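Local coordinates for protein SidF, inhibitor of growth family, member 3 (Legionella pneumophila subsp. pneumophila, PDB 4FYE) that removes phosphate from phosphoinositide lipids, probably at the 3-position of the inositol ring, as an effector phosphatase of Legionella, at residues 85-89 against 169-174; 78-83 against 152-156. The protein carries 1 engineered substitution. All blocks are in the same frame, centred on the assembly; numbering follows the deposited sequence.

Interaction 1 (85-89 against 169-174); sequences AAKSL and ALDKEG
A near-perpendicular helix crossing brings Ala85, Ser88 and Leu89 of helix 71-92 against Leu170, Glu173 and Gly174 of helix 167-180. The short segments cross at 99°, their axes 8.8 Å apart. Two small residues meet where the helices come close: the methyl of Ala85 points at the other helix and lies 3.8 Å from Gly174 CA. The same methyl also packs on the carbonyl oxygen of Leu170. Beside it the branched end of Leu170 reaches across, CD2 resting on the backbone of Ala86, 3.6 Å from its CA, which the short side chain of Ala86 does not screen. Leu89 supplies the broader apolar surface. Its CD2 meets Leu170 CD2 at 3.8 Å and also lies against the backbone of Ala169, while CD1 rests 3.5 Å from Glu173 CG, the two side chains lying alongside but running opposite ways. Glutamate suits this place because its methylenes can cover the leucine while its bend at chi2 (69°) carries the carboxylate onward to a polar partner. OE2 has two: Lys92, further along the first helix, forms a salt bridge with it, and Ser88, whose hydroxyl is trained on it by a chi1 of -176°, donates a hydrogen bond. That bond, Ser88 OG to Glu173 OE2, spans 2.8 Å and uses the anti lone pair of OE2.

Interaction 2 (78-83 against 152-156); sequences YIDNLV and LQQFT
The helical segments carrying Ile79 and Phe155 run nearly parallel, 18° apart in direction, but their axes stay 11.2 Å from each other, a spacing that large apolar side chains must bridge. Phe155 does most of this. With CG anti to the backbone N (chi1 165°), its ring extends across the gap as a knob into a hole formed by Tyr78, Ile79, Leu82 and Val83. Ile79 covers one face: CD1 makes a CH-pi contact 4.0 Å from the centroid of the Phe155 ring, 28° off the ring normal, while its other branch, CG2, touches the far end of the ring 3.7 Å from Phe155 CZ. A beta-branched isoleucine suits this place, since its two arms can follow the ring along its length. Val83 CG2 instead lies in the ring plane at the edge, 3.9 Å from Phe155 CZ. Leu82 and Phe155 reach toward each other from their own helices, bringing Leu82 CD1 within 3.6 Å of Phe155 CE2, and that methyl also reaches Thr156 CB.

One turn earlier, Leu152 fills the space between Tyr78 and Ile79. Its CD2 stands 3.5 Å from Ile79 CD1, and the same methyl approaches Tyr78 CD2 at 3.9 Å. The Tyr78 ring in turn borders the edge of Phe155. Hydrogen bonds play no part across the pair, which is joined by apolar packing alone.

Helix 98-119 adds a third wall: Phe112 brings its ring to Phe155, while Ala109 receives Ile79 and, with Ile105, Val83. Helices 71-92, 98-119 and 136-163 thus pack around a shared apolar core.

In the fold
From the N terminus, the chain leaves strand 50-55 and enters helix 71-92, which supplies first 78-83 and then, about two turns further on, 85-89. Helix 98-119 follows, and helix 136-163 returns to close interaction 2 across 68 intervening residues. The next helix, 167-180, closes interaction 1 across 79. The segments alternate along the chain, so the two loops cross instead of nesting. Their centres lie 11 Å apart, and Leu82 touches Leu170 between them. Together they fasten two successive helices to helix 71-92, one nearly parallel and one across it, before the chain resumes the six-stranded mixed sheet at strand 184-189, the parallel neighbour of 50-55.

Interaction 1 (85-89 against 169-174)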
# COMPACT_ATOMS: atom_id res chain seq x y z
N ALA A 85 13.36 22.17 6.17
CA ALA A 85 14.24 21.26 6.91
C ALA A 85 15.44 22.02 7.49
O ALA A 85 15.82 21.84 8.65
CB ALA A 85 14.71 20.16 5.95
N ALA A 86 16.04 22.87 6.65
CA ALA A 86 17.17 23.60 7.09
C ALA A 86 16.86 24.39 8.31
O ALA A 86 17.69 24.46 9.19
CB ALA A 86 17.72 24.49 5.98
N LYS A 87 15.67 24.98 8.38
CA LYS A 87 15.40 25.97 9.43
C LYS A 87 15.15 25.24 10.72
O LYS A 87 15.53 25.70 11.84
CB LYS A 87 14.22 26.85 9.06
CG LYS A 87 14.60 27.96 8.10
CD LYS A 87 13.44 28.90 7.85
CE LYS A 87 13.91 29.99 6.92
NZ LYS A 87 12.94 31.08 6.87
N SER A 88 14.53 24.08 10.56
CA SER A 88 14.24 23.20 11.69
C SER A 88 15.56 22.76 12.33
O SER A 88 15.70 22.86 13.54
CB SER A 88 13.39 22.02 11.23
OG SER A 88 13.03 21.23 12.33
N LEU A 89 16.54 22.37 11.51
CA LEU A 89 17.87 21.96 12.01
C LEU A 89 18.64 23.04 12.71
O LEU A 89 19.17 22.79 13.81
CB LEU A 89 18.74 21.32 10.93
CG LEU A 89 18.99 19.80 10.99
CD1 LEU A 89 17.93 19.04 11.78
CD2 LEU A 89 19.25 19.16 9.64
N ALA A 169 21.83 14.87 6.96
CA ALA A 169 21.08 15.35 8.09
C ALA A 169 19.81 16.11 7.63
O ALA A 169 18.71 15.88 8.12
CB ALA A 169 22.00 16.20 8.97
N LEU A 170 19.99 17.01 6.67
CA LEU A 170 18.91 17.80 6.09
C LEU A 170 17.79 16.92 5.58
O LEU A 170 16.61 17.13 5.87
CB LEU A 170 19.47 18.66 4.95
CG LEU A 170 20.22 19.86 5.54
CD1 LEU A 170 21.04 20.57 4.49
CD2 LEU A 170 19.22 20.81 6.17
N ASP A 171 18.20 15.90 4.83
CA ASP A 171 17.33 14.88 4.28
C ASP A 171 16.54 14.20 5.38
O ASP A 171 15.29 14.26 5.42
CB ASP A 171 18.25 13.90 3.54
CG ASP A 171 17.51 12.70 2.98
OD1 ASP A 171 16.54 12.89 2.18
OD2 ASP A 171 17.92 11.57 3.34
N LYS A 172 17.27 13.61 6.33
CA LYS A 172 16.67 13.02 7.53
C LYS A 172 15.71 13.97 8.19
O LYS A 172 14.62 13.57 8.55
CB LYS A 172 17.77 12.64 8.51
CG LYS A 172 17.50 11.39 9.34
CD LYS A 172 18.82 10.71 9.73
CE LYS A 172 19.41 9.92 8.56
NZ LYS A 172 20.90 9.90 8.55
N GLU A 173 16.07 15.23 8.38
CA GLU A 173 15.09 16.14 9.00
C GLU A 173 13.85 16.44 8.12
O GLU A 173 12.77 16.68 8.62
CB GLU A 173 15.76 17.44 9.40
CG GLU A 173 14.86 18.36 10.20
CD GLU A 173 14.55 17.82 11.60
OE1 GLU A 173 14.99 16.68 11.95
OE2 GLU A 173 13.87 18.54 12.37
N GLY A 174 14.03 16.48 6.81
CA GLY A 174 12.90 16.78 5.95
C GLY A 174 11.90 15.65 6.14
O GLY A 174 10.69 15.90 6.30

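Interaction 2 (78-83 against 152-156)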
# COMPACT_ATOMS: atom_id res chain seq x y z
N TYR A 78 11.03 21.71 -4.13
CA TYR A 78 12.35 21.39 -3.66
C TYR A 78 12.96 22.49 -2.90
O TYR A 78 13.43 22.21 -1.85
CB TYR A 78 13.28 21.02 -4.80
CG TYR A 78 14.58 20.51 -4.25
CD1 TYR A 78 14.73 19.18 -3.92
CD2 TYR A 78 15.65 21.36 -4.03
CE1 TYR A 78 15.93 18.71 -3.44
CE2 TYR A 78 16.84 20.89 -3.57
CZ TYR A 78 16.95 19.56 -3.26
OH TYR A 78 18.12 19.07 -2.79
N ILE A 79 12.98 23.73 -3.42
CA ILE A 79 13.62 24.81 -2.67
C ILE A 79 12.97 24.95 -1.26
O ILE A 79 13.64 24.91 -0.24
CB ILE A 79 13.55 26.16 -3.37
CG1 ILE A 79 14.07 26.18 -4.83
CG2 ILE A 79 14.19 27.24 -2.55
CD1 ILE A 79 15.51 25.94 -5.05
N ASP A 80 11.65 25.08 -1.21
CA ASP A 80 10.93 25.48 -0.02
C ASP A 80 11.00 24.38 1.00
O ASP A 80 11.13 24.67 2.20
CB ASP A 80 9.44 25.74 -0.33
CG ASP A 80 9.21 27.01 -1.17
OD1 ASP A 80 10.12 27.88 -1.27
OD2 ASP A 80 8.10 27.14 -1.75
N ASN A 81 10.87 23.14 0.53
CA ASN A 81 10.80 22.00 1.44
C ASN A 81 12.18 21.74 2.07
O ASN A 81 12.27 21.46 3.22
CB ASN A 81 10.18 20.76 0.79
CG ASN A 81 8.66 20.90 0.50
OD1 ASN A 81 7.94 21.59 1.20
ND2 ASN A 81 8.18 20.24 -0.52
N LEU A 82 13.26 21.93 1.32
CA LEU A 82 14.59 21.83 1.88
C LEU A 82 14.83 23.04 2.83
O LEU A 82 15.41 22.89 3.94
CB LEU A 82 15.62 21.80 0.75
CG LEU A 82 17.09 21.37 0.95
CD1 LEU A 82 18.08 22.17 0.07
CD2 LEU A 82 17.50 21.49 2.39
N VAL A 83 14.36 24.22 2.42
CA VAL A 83 14.54 25.43 3.28
C VAL A 83 13.92 25.20 4.60
O VAL A 83 14.48 25.60 5.60
CB VAL A 83 13.91 26.70 2.72
CG1 VAL A 83 13.62 27.70 3.84
CG2 VAL A 83 14.87 27.31 1.72
N LEU A 152 19.77 23.11 -8.71
CA LEU A 152 19.38 22.59 -7.38
C LEU A 152 20.53 21.92 -6.65
O LEU A 152 20.55 21.94 -5.41
CB LEU A 152 18.22 21.65 -7.45
CG LEU A 152 16.91 22.18 -8.00
CD1 LEU A 152 15.88 21.05 -7.93
CD2 LEU A 152 16.41 23.41 -7.25
N GLN A 153 21.51 21.39 -7.39
CA GLN A 153 22.72 20.92 -6.73
C GLN A 153 23.49 22.08 -6.17
O GLN A 153 23.91 22.03 -5.01
CB GLN A 153 23.61 20.08 -7.65
CG GLN A 153 23.00 18.70 -7.78
CD GLN A 153 23.27 18.01 -9.11
OE1 GLN A 153 23.91 18.57 -10.02
NE2 GLN A 153 22.81 16.76 -9.22
N GLN A 154 23.66 23.14 -6.95
CA GLN A 154 24.35 24.32 -6.38
C GLN A 154 23.57 24.89 -5.17
O GLN A 154 24.15 25.25 -4.12
CB GLN A 154 24.58 25.34 -7.46
CG GLN A 154 25.58 24.88 -8.52
CD GLN A 154 25.48 25.80 -9.72
OE1 GLN A 154 24.48 26.48 -9.86
NE2 GLN A 154 26.51 25.85 -10.57
N PHE A 155 22.23 24.89 -5.26
CA PHE A 155 21.48 25.48 -4.15
C PHE A 155 21.67 24.67 -2.87
O PHE A 155 21.92 25.23 -1.82
CB PHE A 155 19.99 25.65 -4.48
CG PHE A 155 19.11 25.91 -3.26
CD1 PHE A 155 19.22 27.09 -2.51
CD2 PHE A 155 18.19 24.96 -2.84
CE1 PHE A 155 18.40 27.32 -1.40
CE2 PHE A 155 17.37 25.17 -1.75
CZ PHE A 155 17.46 26.34 -1.02
N THR A 156 21.49 23.36 -2.97
CA THR A 156 21.66 22.49 -1.82
C THR A 156 23.10 22.52 -1.24
O THR A 156 23.28 22.55 -0.05
CB THR A 156 21.10 21.03 -2.04
OG1 THR A 156 22.14 20.10 -2.28
CG2 THR A 156 20.13 20.93 -3.15